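Local coordinates for protein HTH-type transcriptional activator AmpR (PDB 5MMH) that activates transcription of the beta-lactamase gene ampC by binding its promoter, and senses cell-wall-derived muropeptides through its effector-binding domain, at residues 26-37 and 199-210. Sequence-based numbering, arbitrary orientation.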
loop_
_atom_site.group_PDB
_atom_site.type_symbol
_atom_site.label_atom_id
_atom_site.label_comp_id
_atom_site.label_asym_id
_atom_site.label_seq_id
_atom_site.Cartn_x
_atom_site.Cartn_y
_atom_site.Cartn_z
ATOM N N TRP A 26 0.668 -2.053 -12.934
ATOM C CA TRP A 26 0.756 -1.631 -14.343
ATOM C C TRP A 26 2.156 -1.273 -14.830
ATOM O O TRP A 26 2.599 -1.759 -15.871
ATOM C CB TRP A 26 -0.170 -0.432 -14.594
ATOM C CG TRP A 26 -0.447 -0.150 -16.059
ATOM C CD1 TRP A 26 -1.465 -0.667 -16.815
ATOM C CD2 TRP A 26 0.305 0.708 -16.936
ATOM N NE1 TRP A 26 -1.397 -0.185 -18.105
ATOM C CE2 TRP A 26 -0.323 0.660 -18.207
ATOM C CE3 TRP A 26 1.449 1.496 -16.777
ATOM C CZ2 TRP A 26 0.154 1.372 -19.301
ATOM C CZ3 TRP A 26 1.913 2.217 -17.848
ATOM C CH2 TRP A 26 1.263 2.160 -19.108
ATOM N N LEU A 27 2.870 -0.415 -14.108
ATOM C CA LEU A 27 4.146 0.060 -14.628
ATOM C C LEU A 27 5.196 -1.045 -14.646
ATOM O O LEU A 27 5.917 -1.209 -15.642
ATOM C CB LEU A 27 4.640 1.241 -13.798
ATOM C CG LEU A 27 5.886 1.933 -14.320
ATOM C CD1 LEU A 27 5.625 2.562 -15.712
ATOM C CD2 LEU A 27 6.350 2.983 -13.327
ATOM N N LEU A 28 5.309 -1.800 -13.554
ATOM C CA LEU A 28 6.408 -2.748 -13.389
ATOM C C LEU A 28 6.316 -3.893 -14.391
ATOM O O LEU A 28 7.366 -4.342 -14.871
ATOM C CB LEU A 28 6.462 -3.301 -11.958
ATOM C CG LEU A 28 7.032 -2.422 -10.835
ATOM C CD1 LEU A 28 7.077 -3.205 -9.532
ATOM C CD2 LEU A 28 8.411 -1.871 -11.136
ATOM N N PRO A 29 5.119 -4.413 -14.709
ATOM C CA PRO A 29 5.011 -5.382 -15.821
ATOM C C PRO A 29 5.529 -4.873 -17.158
ATOM O O PRO A 29 5.868 -5.694 -18.017
ATOM C CB PRO A 29 3.504 -5.666 -15.904
ATOM C CG PRO A 29 3.009 -5.453 -14.509
ATOM C CD PRO A 29 3.856 -4.339 -13.935
ATOM N N ARG A 30 5.588 -3.557 -17.374
ATOM C CA ARG A 30 6.023 -3.007 -18.653
ATOM C C ARG A 30 7.415 -2.404 -18.609
ATOM O O ARG A 30 7.963 -2.095 -19.670
ATOM C CB ARG A 30 5.029 -1.947 -19.142
ATOM C CG ARG A 30 3.641 -2.515 -19.388
ATOM C CD ARG A 30 2.573 -1.435 -19.489
ATOM N NE ARG A 30 1.285 -2.028 -19.873
ATOM C CZ ARG A 30 0.527 -2.753 -19.044
ATOM N NH1 ARG A 30 0.917 -2.973 -17.781
ATOM N NH2 ARG A 30 -0.620 -3.256 -19.471
ATOM N N LEU A 31 8.013 -2.256 -17.419
ATOM C CA LEU A 31 9.230 -1.460 -17.314
ATOM C C LEU A 31 10.413 -2.157 -17.962
ATOM O O LEU A 31 11.362 -1.494 -18.383
ATOM C CB LEU A 31 9.548 -1.158 -15.853
ATOM C CG LEU A 31 10.263 0.176 -15.620
ATOM C CD1 LEU A 31 9.586 1.349 -16.380
ATOM C CD2 LEU A 31 10.316 0.468 -14.127
ATOM N N GLU A 32 10.383 -3.484 -18.031
ATOM C CA GLU A 32 11.426 -4.203 -18.745
ATOM C C GLU A 32 11.509 -3.746 -20.201
ATOM O O GLU A 32 12.608 -3.608 -20.746
ATOM C CB GLU A 32 11.162 -5.700 -18.634
ATOM C CG GLU A 32 12.386 -6.563 -18.788
ATOM C CD GLU A 32 12.195 -7.949 -18.173
ATOM O OE1 GLU A 32 12.469 -8.107 -16.957
ATOM O OE2 GLU A 32 11.763 -8.880 -18.897
ATOM N N ASP A 33 10.360 -3.450 -20.828
ATOM C CA ASP A 33 10.363 -2.913 -22.193
ATOM C C ASP A 33 11.088 -1.574 -22.266
ATOM O O ASP A 33 11.844 -1.325 -23.210
ATOM C CB ASP A 33 8.926 -2.764 -22.719
ATOM C CG ASP A 33 8.870 -2.206 -24.143
ATOM O OD1 ASP A 33 9.110 -2.993 -25.074
ATOM O OD2 ASP A 33 8.565 -0.998 -24.348
ATOM N N PHE A 34 10.860 -0.694 -21.286
ATOM C CA PHE A 34 11.532 0.606 -21.285
ATOM C C PHE A 34 13.042 0.459 -21.152
ATOM O O PHE A 34 13.800 1.153 -21.840
ATOM C CB PHE A 34 10.996 1.492 -20.154
ATOM C CG PHE A 34 11.800 2.751 -19.940
ATOM C CD1 PHE A 34 11.691 3.821 -20.819
ATOM C CD2 PHE A 34 12.678 2.854 -18.873
ATOM C CE1 PHE A 34 12.437 4.969 -20.639
ATOM C CE2 PHE A 34 13.422 4.003 -18.675
ATOM C CZ PHE A 34 13.301 5.063 -19.554
ATOM N N GLN A 35 13.505 -0.424 -20.262
ATOM C CA GLN A 35 14.945 -0.542 -20.039
ATOM C C GLN A 35 15.655 -1.153 -21.241
ATOM O O GLN A 35 16.813 -0.819 -21.499
ATOM C CB GLN A 35 15.221 -1.356 -18.769
ATOM C CG GLN A 35 14.231 -1.017 -17.649
ATOM C CD GLN A 35 14.822 -1.010 -16.249
ATOM O OE1 GLN A 35 15.510 -0.063 -15.852
ATOM N NE2 GLN A 35 14.539 -2.060 -15.484
ATOM N N ALA A 36 14.986 -2.039 -21.984
ATOM C CA ALA A 36 15.562 -2.547 -23.229
ATOM C C ALA A 36 15.720 -1.428 -24.250
ATOM O O ALA A 36 16.794 -1.249 -24.834
ATOM C CB ALA A 36 14.697 -3.676 -23.797
ATOM N N ARG A 37 14.666 -0.639 -24.449
ATOM C CA ARG A 37 14.650 0.407 -25.464
ATOM C C ARG A 37 15.454 1.637 -25.071
ATOM O O ARG A 37 15.776 2.446 -25.942
ATOM C CB ARG A 37 13.196 0.791 -25.777
ATOM C CG ARG A 37 12.425 -0.387 -26.382
ATOM C CD ARG A 37 10.911 -0.227 -26.337
ATOM N NE ARG A 37 10.432 0.923 -27.090
ATOM C CZ ARG A 37 9.148 1.181 -27.320
ATOM N NH1 ARG A 37 8.207 0.365 -26.855
ATOM N NH2 ARG A 37 8.806 2.255 -28.015
ATOM N N PHE A 199 11.512 9.145 -21.572
ATOM C CA PHE A 199 10.584 8.373 -20.748
ATOM C C PHE A 199 9.141 8.717 -21.079
ATOM O O PHE A 199 8.296 7.828 -21.191
ATOM C CB PHE A 199 10.856 8.616 -19.261
ATOM C CG PHE A 199 9.859 7.964 -18.342
ATOM C CD1 PHE A 199 9.929 6.610 -18.069
ATOM C CD2 PHE A 199 8.871 8.711 -17.731
ATOM C CE1 PHE A 199 9.011 6.014 -17.217
ATOM C CE2 PHE A 199 7.955 8.115 -16.889
ATOM C CZ PHE A 199 8.021 6.768 -16.643
ATOM N N ARG A 200 8.843 10.007 -21.232
ATOM C CA ARG A 200 7.490 10.450 -21.570
ATOM C C ARG A 200 6.998 9.825 -22.880
ATOM O O ARG A 200 5.851 9.363 -22.970
ATOM C CB ARG A 200 7.491 11.978 -21.630
ATOM C CG ARG A 200 6.264 12.670 -22.162
ATOM C CD ARG A 200 6.666 14.090 -22.583
ATOM N NE ARG A 200 5.702 14.678 -23.501
ATOM C CZ ARG A 200 5.147 15.880 -23.356
ATOM N NH1 ARG A 200 4.263 16.317 -24.256
ATOM N NH2 ARG A 200 5.478 16.648 -22.321
ATOM N N GLY A 201 7.856 9.769 -23.894
ATOM C CA GLY A 201 7.431 9.191 -25.159
ATOM C C GLY A 201 7.056 7.728 -25.021
ATOM O O GLY A 201 5.986 7.300 -25.462
ATOM N N TRP A 202 7.918 6.950 -24.367
ATOM C CA TRP A 202 7.620 5.543 -24.133
ATOM C C TRP A 202 6.369 5.367 -23.276
ATOM O O TRP A 202 5.551 4.473 -23.533
ATOM C CB TRP A 202 8.821 4.863 -23.475
ATOM C CG TRP A 202 8.522 3.485 -23.022
ATOM C CD1 TRP A 202 8.652 2.341 -23.752
ATOM C CD2 TRP A 202 8.043 3.090 -21.738
ATOM N NE1 TRP A 202 8.265 1.271 -23.014
ATOM C CE2 TRP A 202 7.886 1.697 -21.769
ATOM C CE3 TRP A 202 7.711 3.786 -20.568
ATOM C CZ2 TRP A 202 7.437 0.970 -20.667
ATOM C CZ3 TRP A 202 7.265 3.070 -19.479
ATOM C CH2 TRP A 202 7.140 1.673 -19.530
ATOM N N LEU A 203 6.193 6.208 -22.255
ATOM C CA LEU A 203 5.045 6.013 -21.368
ATOM C C LEU A 203 3.734 6.351 -22.069
ATOM O O LEU A 203 2.709 5.695 -21.828
ATOM C CB LEU A 203 5.197 6.850 -20.104
ATOM C CG LEU A 203 4.057 6.791 -19.086
ATOM C CD1 LEU A 203 3.979 5.423 -18.420
ATOM C CD2 LEU A 203 4.259 7.897 -18.067
ATOM N N LEU A 204 3.746 7.374 -22.932
ATOM C CA LEU A 204 2.542 7.727 -23.690
ATOM C C LEU A 204 2.162 6.635 -24.682
ATOM O O LEU A 204 0.977 6.343 -24.860
ATOM C CB LEU A 204 2.748 9.056 -24.415
ATOM C CG LEU A 204 2.742 10.253 -23.464
ATOM C CD1 LEU A 204 3.024 11.564 -24.205
ATOM C CD2 LEU A 204 1.411 10.339 -22.723
ATOM N N GLU A 205 3.144 6.045 -25.359
ATOM C CA GLU A 205 2.870 4.899 -26.224
ATOM C C GLU A 205 2.188 3.776 -25.445
ATOM O O GLU A 205 1.134 3.272 -25.847
ATOM C CB GLU A 205 4.169 4.405 -26.841
ATOM C CG GLU A 205 4.006 3.254 -27.806
ATOM C CD GLU A 205 5.328 2.883 -28.450
ATOM O OE1 GLU A 205 5.810 1.747 -28.229
ATOM O OE2 GLU A 205 5.899 3.749 -29.155
ATOM N N MET A 206 2.783 3.371 -24.322
ATOM C CA MET A 206 2.184 2.321 -23.503
ATOM C C MET A 206 0.804 2.730 -22.997
ATOM O O MET A 206 -0.103 1.903 -22.914
ATOM C CB MET A 206 3.092 1.980 -22.313
ATOM C CG MET A 206 4.460 1.394 -22.666
ATOM S SD MET A 206 4.486 -0.100 -23.695
ATOM C CE MET A 206 3.724 -1.324 -22.676
ATOM N N ALA A 207 0.622 3.997 -22.638
ATOM C CA ALA A 207 -0.687 4.409 -22.156
ATOM C C ALA A 207 -1.730 4.321 -23.266
ATOM O O ALA A 207 -2.870 3.912 -23.015
ATOM C CB ALA A 207 -0.613 5.821 -21.578
ATOM N N ALA A 208 -1.351 4.671 -24.505
ATOM C CA ALA A 208 -2.305 4.630 -25.608
ATOM C C ALA A 208 -2.790 3.212 -25.860
ATOM O O ALA A 208 -3.964 3.002 -26.164
ATOM C CB ALA A 208 -1.683 5.221 -26.876
ATOM N N VAL A 209 -1.903 2.220 -25.729
ATOM C CA VAL A 209 -2.323 0.826 -25.870
ATOM C C VAL A 209 -3.307 0.451 -24.769
ATOM O O VAL A 209 -4.203 -0.376 -24.972
ATOM C CB VAL A 209 -1.083 -0.099 -25.867
ATOM C CG1 VAL A 209 -1.499 -1.578 -25.747
ATOM C CG2 VAL A 209 -0.226 0.151 -27.117
ATOM N N GLU A 210 -3.170 1.049 -23.584
ATOM C CA GLU A 210 -4.075 0.681 -22.503
ATOM C C GLU A 210 -5.447 1.311 -22.732
ATOM O O GLU A 210 -6.476 0.633 -22.645
ATOM C CB GLU A 210 -3.466 1.083 -21.146
ATOM C CG GLU A 210 -4.372 0.892 -19.906
ATOM C CD GLU A 210 -4.572 -0.581 -19.454
ATOM O OE1 GLU A 210 -5.533 -0.835 -18.692
ATOM O OE2 GLU A 210 -3.792 -1.479 -19.841
HETATM O O HOH W 1 0.468 -0.941 -22.513
HETATM O O HOH W 2 -1.524 -2.398 -22.240
#
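Trp202 fits as a knob into a hole formed by Leu31, Asp33, Phe34 and Arg37, locking helix 194-215 to helix 20-37 in the LysR-type effector domain, a periplasmic-binding-protein-like fold. The axes of the two short segments approach to 10.9 Å, their N-to-C directions 137° apart, nearer antiparallel than parallel; the backbones come nearest at Phe34 and Trp202. Packing is tight there: Phe34 CB lies 3.6 Å from the centroid of the Trp202 six-membered ring, only 14° off its normal, a CH-pi contact, while Met206 CG, from Trp202's own helix, lies over the rim of the opposite face. The edge of Phe199 meets the face of Phe34 in a T-shaped pair, planes at 86°. Leu27, Leu31 and Leu203 continue this apolar layer onto the central sheet. Buried Trp26 packs CH2 on Met206 CB.

At the exposed end, Arg37 NH1 and NH2 both reach Glu205 OE1 from one face of its carboxylate plane, NH2 at 3.0 Å. The Arg30 side is looser: its guanidinium lies over Trp26 NE1, which bonds weakly to Glu210 OE2 (3.2 Å); Arg30 NH2 and that oxygen make only a long ion pair, and water links Arg30 NE to Met206 O. Arg214 holds Glu210 OE1 in a salt bridge. Between the two regimes sits Asp33 OD2, whose syn lone pair takes Arg37 NH1 while its anti lone pair receives Trp202 NE1 at 2.6 Å, in the indole plane.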